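PDB 6HPG: outer envelope protein 64, mitochondrial, which probably serves as a chaperone receptor in the mitochondrial outer membrane, its TPR domain taking part in Hsp90-dependent delivery of proteins for import. Local coordinates for residues Phe56-Met67 against Arg79-Arg89. Sequence-based numbering, arbitrary orientation.
Sequences FQQAEQDCTKAM and RRGTARESLVR
Arg80 reaches across to helix 56-67 and lodges there as a knob in the hole formed by Glu60, Cys63, Thr64 and Met67. Its CG, anti to the backbone N (chi1 -159°), lies against Glu60 CG, and the bend at chi3 then swings the guanidinium over toward Thr64 and Met67. Arg80 NH2 donates a hydrogen bond to Thr64 OG1 at 2.7 Å, the hydroxyl oxygen sitting at the edge of the guanidinium, in its plane. Met67 CE covers one face of that group, while Arg84 NH2 lies over the opposite face, displaced toward its rim; both arginines form salt bridges to Asp96, so the two cations share one carboxylate.

Glu60, crossing Arg80 at about a right angle, runs its extended chain past Ala83, whose CB lies 3.7 Å from Glu60 CG. At its end, Glu60 OE2 accepts a hydrogen bond from Arg89 NH2 at 2.9 Å, part of a salt bridge; the bond uses the syn side of the carboxylate but rises 29° from its plane. Arg89 is also paired with Glu92.

At the other end of the contact lies Phe56. Ser86 CB stands over the centre of the Phe56 ring in a CH-pi contact, 3.8 Å from the centroid, while Leu87 CD1 packs on Phe56 CB. Between these ends the small Ala59, Cys63 and Ala83 are consistent with the 8.7 Å approach of the axes of the two short helical segments, which run nearly antiparallel at 151°.

The first helix of TPR 3 also carries Arg79, whose guanidinium hydrogen-bonds the backbone of the bound peptide; its packing against the second helix of TPR 2 illustrates how tetratricopeptide repeats stack.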
ATOM      1  N   PHE A  56      -8.549   3.760   6.397  1.00 23.76           N
ATOM      2  CA  PHE A  56      -8.271   4.285   5.034  1.00 20.20           C
ATOM      3  C   PHE A  56      -7.450   5.559   4.990  1.00 27.21           C
ATOM      4  O   PHE A  56      -6.599   5.701   4.082  1.00 28.20           O
ATOM      5  CB  PHE A  56      -9.587   4.477   4.287  1.00 20.55           C
ATOM      6  CG  PHE A  56     -10.355   3.198   4.143  1.00 18.68           C
ATOM      7  CD1 PHE A  56      -9.818   2.143   3.416  1.00 17.50           C
ATOM      8  CD2 PHE A  56     -11.556   3.004   4.810  1.00 21.41           C
ATOM      9  CE1 PHE A  56     -10.494   0.922   3.291  1.00 17.57           C
ATOM     10  CE2 PHE A  56     -12.228   1.771   4.703  1.00 19.77           C
ATOM     11  CZ  PHE A  56     -11.697   0.743   3.939  1.00 17.17           C
ATOM     12  N   GLN A  57      -7.634   6.471   5.960  1.00 23.70           N
ATOM     13  CA  GLN A  57      -6.828   7.730   5.938  1.00 22.80           C
ATOM     14  C   GLN A  57      -5.366   7.463   6.211  1.00 22.32           C
ATOM     15  O   GLN A  57      -4.464   8.083   5.616  1.00 25.61           O
ATOM     16  CB  GLN A  57      -7.343   8.756   6.953  1.00 29.87           C
ATOM     17  CG  GLN A  57      -8.311   9.773   6.353  1.00 37.71           C
ATOM     18  CD  GLN A  57      -8.957  10.673   7.391  1.00 44.80           C
ATOM     19  OE1 GLN A  57      -8.525  10.733   8.548  1.00 46.49           O
ATOM     20  NE2 GLN A  57     -10.013  11.382   6.978  1.00 57.19           N
ATOM     21  N   GLN A  58      -5.141   6.557   7.158  1.00 20.68           N
ATOM     22  CA  GLN A  58      -3.789   6.164   7.527  1.00 24.08           C
ATOM     23  C   GLN A  58      -3.157   5.389   6.384  1.00 19.53           C
ATOM     24  O   GLN A  58      -1.959   5.495   6.167  1.00 17.43           O
ATOM     25  CB  GLN A  58      -3.780   5.338   8.836  1.00 22.29           C
ATOM     26  CG  GLN A  58      -4.295   6.138  10.029  1.00 25.63           C
ATOM     27  CD  GLN A  58      -4.335   5.289  11.284  1.00 26.31           C
ATOM     28  OE1 GLN A  58      -5.373   4.707  11.641  1.00 30.84           O
ATOM     29  NE2 GLN A  58      -3.195   5.156  11.914  1.00 25.34           N
ATOM     30  N   ALA A  59      -3.957   4.586   5.680  1.00 18.72           N
ATOM     31  CA  ALA A  59      -3.424   3.866   4.507  1.00 24.01           C
ATOM     32  C   ALA A  59      -2.957   4.857   3.427  1.00 22.71           C
ATOM     33  O   ALA A  59      -1.869   4.705   2.873  1.00 20.94           O
ATOM     34  CB  ALA A  59      -4.468   2.902   3.940  1.00 22.93           C
ATOM     35  N   GLU A  60      -3.800   5.871   3.168  1.00 27.34           N
ATOM     36  CA  GLU A  60      -3.505   6.935   2.206  1.00 27.14           C
ATOM     37  C   GLU A  60      -2.233   7.668   2.547  1.00 27.10           C
ATOM     38  O   GLU A  60      -1.373   7.822   1.681  1.00 27.40           O
ATOM     39  CB  GLU A  60      -4.660   7.941   2.094  1.00 31.71           C
ATOM     40  CG  GLU A  60      -5.809   7.403   1.257  1.00 37.12           C
ATOM     41  CD  GLU A  60      -7.109   8.207   1.356  1.00 45.38           C
ATOM     42  OE1 GLU A  60      -7.200   9.194   2.145  1.00 40.27           O
ATOM     43  OE2 GLU A  60      -8.064   7.817   0.642  1.00 39.80           O
ATOM     44  N   GLN A  61      -2.105   8.104   3.803  1.00 25.06           N
ATOM     45  CA  GLN A  61      -0.924   8.871   4.205  1.00 26.26           C
ATOM     46  C   GLN A  61       0.297   8.013   3.974  1.00 20.40           C
ATOM     47  O   GLN A  61       1.289   8.464   3.441  1.00 22.63           O
ATOM     48  CB  GLN A  61      -0.979   9.280   5.665  1.00 26.39           C
ATOM     49  CG  GLN A  61      -1.973  10.365   5.936  1.00 36.22           C
ATOM     50  CD  GLN A  61      -2.536  10.263   7.324  1.00 44.81           C
ATOM     51  OE1 GLN A  61      -1.800  10.089   8.291  1.00 51.42           O
ATOM     52  NE2 GLN A  61      -3.848  10.354   7.432  1.00 49.89           N
ATOM     53  N   ASP A  62       0.201   6.750   4.356  1.00 20.74           N
ATOM     54  CA  ASP A  62       1.318   5.821   4.119  1.00 21.30           C
ATOM     55  C   ASP A  62       1.648   5.570   2.644  1.00 17.32           C
ATOM     56  O   ASP A  62       2.812   5.414   2.320  1.00 17.54           O
ATOM     57  CB  ASP A  62       1.055   4.470   4.796  1.00 22.60           C
ATOM     58  CG  ASP A  62       1.463   4.432   6.250  1.00 25.19           C
ATOM     59  OD1 ASP A  62       1.934   5.480   6.817  1.00 21.88           O
ATOM     60  OD2 ASP A  62       1.256   3.326   6.821  1.00 19.69           O
ATOM     61  N   CYS A  63       0.642   5.386   1.787  1.00 18.34           N
ATOM     62  CA  CYS A  63       0.925   5.280   0.360  1.00 18.13           C
ATOM     63  C   CYS A  63       1.492   6.564  -0.154  1.00 19.08           C
ATOM     64  O   CYS A  63       2.313   6.530  -1.050  1.00 20.92           O
ATOM     65  CB  CYS A  63      -0.305   5.005  -0.474  1.00 15.76           C
ATOM     66  SG  CYS A  63      -1.074   3.482  -0.043  1.00 18.89           S
ATOM     67  N   THR A  64       1.006   7.692   0.365  1.00 23.75           N
ATOM     68  CA  THR A  64       1.537   8.998  -0.044  1.00 23.55           C
ATOM     69  C   THR A  64       3.010   9.180   0.367  1.00 25.87           C
ATOM     70  O   THR A  64       3.772   9.775  -0.405  1.00 26.40           O
ATOM     71  CB  THR A  64       0.632  10.162   0.420  1.00 23.21           C
ATOM     72  OG1 THR A  64      -0.656  10.045  -0.215  1.00 22.03           O
ATOM     73  CG2 THR A  64       1.230  11.548   0.011  1.00 25.82           C
ATOM     74  N   LYS A  65       3.427   8.661   1.536  1.00 23.11           N
ATOM     75  CA  LYS A  65       4.850   8.727   1.929  1.00 22.95           C
ATOM     76  C   LYS A  65       5.713   7.789   1.116  1.00 22.20           C
ATOM     77  O   LYS A  65       6.887   8.098   0.764  1.00 19.62           O
ATOM     78  CB  LYS A  65       5.038   8.381   3.410  1.00 30.28           C
ATOM     79  CG  LYS A  65       6.464   8.599   3.918  1.00 35.92           C
ATOM     80  CD  LYS A  65       6.606   9.946   4.611  1.00 45.51           C
ATOM     81  CE  LYS A  65       7.973  10.129   5.266  1.00 44.31           C
ATOM     82  NZ  LYS A  65       7.829  10.556   6.688  1.00 45.53           N
ATOM     83  N   ALA A  66       5.144   6.619   0.828  1.00 19.19           N
ATOM     84  CA  ALA A  66       5.825   5.632  -0.006  1.00 21.42           C
ATOM     85  C   ALA A  66       6.161   6.233  -1.386  1.00 22.17           C
ATOM     86  O   ALA A  66       7.219   5.971  -1.940  1.00 21.01           O
ATOM     87  CB  ALA A  66       4.980   4.373  -0.158  1.00 19.94           C
ATOM     88  N   MET A  67       5.259   7.045  -1.919  1.00 23.64           N
ATOM     89  CA  MET A  67       5.516   7.658  -3.234  1.00 25.74           C
ATOM     90  C   MET A  67       6.590   8.763  -3.142  1.00 23.05           C
ATOM     91  O   MET A  67       7.313   8.949  -4.087  1.00 25.72           O
ATOM     92  CB  MET A  67       4.239   8.214  -3.817  1.00 21.81           C
ATOM     93  CG  MET A  67       3.165   7.195  -4.120  1.00 25.75           C
ATOM     94  SD  MET A  67       1.617   8.076  -4.358  1.00 27.78           S
ATOM     95  CE  MET A  67       0.439   6.709  -4.339  1.00 28.80           C
ATOM     96  N   ARG A  79      -3.013   0.694  -3.764  1.00 21.10           N
ATOM     97  CA  ARG A  79      -3.526   0.838  -2.387  1.00 23.58           C
ATOM     98  C   ARG A  79      -4.136   2.213  -2.044  1.00 26.50           C
ATOM     99  O   ARG A  79      -5.215   2.257  -1.411  1.00 23.34           O
ATOM    100  CB  ARG A  79      -2.462   0.450  -1.355  1.00 24.45           C
ATOM    101  CG  ARG A  79      -2.181  -1.070  -1.357  1.00 28.20           C
ATOM    102  CD  ARG A  79      -1.048  -1.512  -0.430  1.00 26.03           C
ATOM    103  NE  ARG A  79      -0.884  -2.940  -0.607  1.00 21.82           N
ATOM    104  CZ  ARG A  79       0.257  -3.598  -0.647  1.00 18.73           C
ATOM    105  NH1 ARG A  79       1.425  -2.993  -0.454  1.00 17.86           N
ATOM    106  NH2 ARG A  79       0.215  -4.888  -0.868  1.00 20.69           N
ATOM    107  N   ARG A  80      -3.490   3.318  -2.448  1.00 21.78           N
ATOM    108  CA  ARG A  80      -4.101   4.629  -2.237  1.00 20.94           C
ATOM    109  C   ARG A  80      -5.403   4.725  -3.038  1.00 27.89           C
ATOM    110  O   ARG A  80      -6.422   5.237  -2.538  1.00 24.12           O
ATOM    111  CB  ARG A  80      -3.168   5.778  -2.597  1.00 21.91           C
ATOM    112  CG  ARG A  80      -3.594   7.067  -1.910  1.00 23.30           C
ATOM    113  CD  ARG A  80      -2.623   8.209  -2.034  1.00 21.69           C
ATOM    114  NE  ARG A  80      -2.501   8.680  -3.411  1.00 22.14           N
ATOM    115  CZ  ARG A  80      -1.669   9.645  -3.792  1.00 21.95           C
ATOM    116  NH1 ARG A  80      -1.617   9.999  -5.060  1.00 16.86           N
ATOM    117  NH2 ARG A  80      -0.913  10.289  -2.900  1.00 24.49           N
ATOM    118  N   GLY A  81      -5.359   4.198  -4.262  1.00 22.43           N
ATOM    119  CA  GLY A  81      -6.543   4.037  -5.099  1.00 25.90           C
ATOM    120  C   GLY A  81      -7.697   3.330  -4.430  1.00 26.13           C
ATOM    121  O   GLY A  81      -8.843   3.798  -4.497  1.00 24.33           O
ATOM    122  N   THR A  82      -7.392   2.209  -3.786  1.00 25.43           N
ATOM    123  CA  THR A  82      -8.400   1.415  -3.081  1.00 27.83           C
ATOM    124  C   THR A  82      -9.000   2.187  -1.914  1.00 27.60           C
ATOM    125  O   THR A  82     -10.193   2.088  -1.693  1.00 27.11           O
ATOM    126  CB  THR A  82      -7.827   0.072  -2.599  1.00 26.64           C
ATOM    127  OG1 THR A  82      -7.231  -0.592  -3.713  1.00 24.68           O
ATOM    128  CG2 THR A  82      -8.899  -0.829  -1.989  1.00 27.87           C
ATOM    129  N   ALA A  83      -8.176   2.938  -1.177  1.00 27.94           N
ATOM    130  CA  ALA A  83      -8.637   3.638   0.029  1.00 26.49           C
ATOM    131  C   ALA A  83      -9.536   4.778  -0.413  1.00 29.67           C
ATOM    132  O   ALA A  83     -10.558   5.068   0.216  1.00 29.52           O
ATOM    133  CB  ALA A  83      -7.466   4.171   0.874  1.00 21.78           C
ATOM    134  N   ARG A  84      -9.139   5.441  -1.495  1.00 28.37           N
ATOM    135  CA  ARG A  84      -9.947   6.473  -2.071  1.00 24.94           C
ATOM    136  C   ARG A  84     -11.292   5.953  -2.579  1.00 26.13           C
ATOM    137  O   ARG A  84     -12.312   6.537  -2.269  1.00 29.49           O
ATOM    138  CB  ARG A  84      -9.189   7.175  -3.172  1.00 26.80           C
ATOM    139  CG  ARG A  84      -8.178   8.120  -2.597  1.00 28.04           C
ATOM    140  CD  ARG A  84      -7.228   8.549  -3.685  1.00 28.58           C
ATOM    141  NE  ARG A  84      -6.339   9.577  -3.183  1.00 25.40           N
ATOM    142  CZ  ARG A  84      -5.465  10.236  -3.942  1.00 30.70           C
ATOM    143  NH1 ARG A  84      -5.325   9.971  -5.259  1.00 30.22           N
ATOM    144  NH2 ARG A  84      -4.722  11.169  -3.375  1.00 27.21           N
ATOM    145  N   GLU A  85     -11.296   4.862  -3.327  1.00 20.55           N
ATOM    146  CA  GLU A  85     -12.562   4.301  -3.810  1.00 24.69           C
ATOM    147  C   GLU A  85     -13.484   3.899  -2.637  1.00 26.44           C
ATOM    148  O   GLU A  85     -14.714   4.026  -2.735  1.00 28.71           O
ATOM    149  CB  GLU A  85     -12.301   3.124  -4.708  1.00 25.47           C
ATOM    150  CG  GLU A  85     -13.556   2.488  -5.225  1.00 27.79           C
ATOM    151  CD  GLU A  85     -13.273   1.363  -6.171  1.00 34.17           C
ATOM    152  OE1 GLU A  85     -14.239   0.893  -6.817  1.00 47.01           O
ATOM    153  OE2 GLU A  85     -12.096   0.939  -6.286  1.00 40.26           O
ATOM    154  N   SER A  86     -12.869   3.429  -1.548  1.00 28.28           N
ATOM    155  CA  SER A  86     -13.572   3.115  -0.302  1.00 26.71           C
ATOM    156  C   SER A  86     -14.146   4.364   0.338  1.00 24.79           C
ATOM    157  O   SER A  86     -15.238   4.309   0.908  1.00 24.42           O
ATOM    158  CB  SER A  86     -12.648   2.432   0.696  1.00 25.90           C
ATOM    159  OG  SER A  86     -12.329   1.127   0.268  1.00 32.92           O
ATOM    160  N   LEU A  87     -13.407   5.474   0.269  1.00 24.90           N
ATOM    161  CA  LEU A  87     -13.904   6.756   0.760  1.00 28.22           C
ATOM    162  C   LEU A  87     -14.725   7.519  -0.288  1.00 30.85           C
ATOM    163  O   LEU A  87     -14.865   8.734  -0.190  1.00 31.89           O
ATOM    164  CB  LEU A  87     -12.740   7.614   1.269  1.00 31.14           C
ATOM    165  CG  LEU A  87     -12.054   7.106   2.530  1.00 35.74           C
ATOM    166  CD1 LEU A  87     -10.835   7.969   2.800  1.00 35.29           C
ATOM    167  CD2 LEU A  87     -13.003   7.096   3.727  1.00 38.94           C
ATOM    168  N   VAL A  88     -15.243   6.792  -1.289  1.00 38.17           N
ATOM    169  CA  VAL A  88     -16.114   7.304  -2.356  1.00 39.67           C
ATOM    170  C   VAL A  88     -15.498   8.524  -3.103  1.00 40.23           C
ATOM    171  O   VAL A  88     -16.218   9.351  -3.652  1.00 50.21           O
ATOM    172  CB  VAL A  88     -17.581   7.483  -1.801  1.00 44.66           C
ATOM    173  CG1 VAL A  88     -18.566   8.086  -2.811  1.00 44.76           C
ATOM    174  CG2 VAL A  88     -18.130   6.132  -1.333  1.00 43.76           C
ATOM    175  N   ARG A  89     -14.161   8.615  -3.148  1.00 32.35           N
ATOM    176  CA  ARG A  89     -13.481   9.682  -3.883  1.00 30.28           C
ATOM    177  C   ARG A  89     -12.994   9.109  -5.208  1.00 28.70           C
ATOM    178  O   ARG A  89     -11.787   8.849  -5.404  1.00 25.15           O
ATOM    179  CB  ARG A  89     -12.383  10.314  -3.029  1.00 34.68           C
ATOM    180  CG  ARG A  89     -12.965  11.389  -2.121  1.00 43.45           C
ATOM    181  CD  ARG A  89     -12.259  11.544  -0.796  1.00 48.94           C
ATOM    182  NE  ARG A  89     -10.866  11.959  -0.965  1.00 65.81           N
ATOM    183  CZ  ARG A  89      -9.780  11.212  -0.717  1.00 70.56           C
ATOM    184  NH1 ARG A  89      -8.574  11.752  -0.921  1.00 60.35           N
ATOM    185  NH2 ARG A  89      -9.865   9.946  -0.263  1.00 61.64           N
TER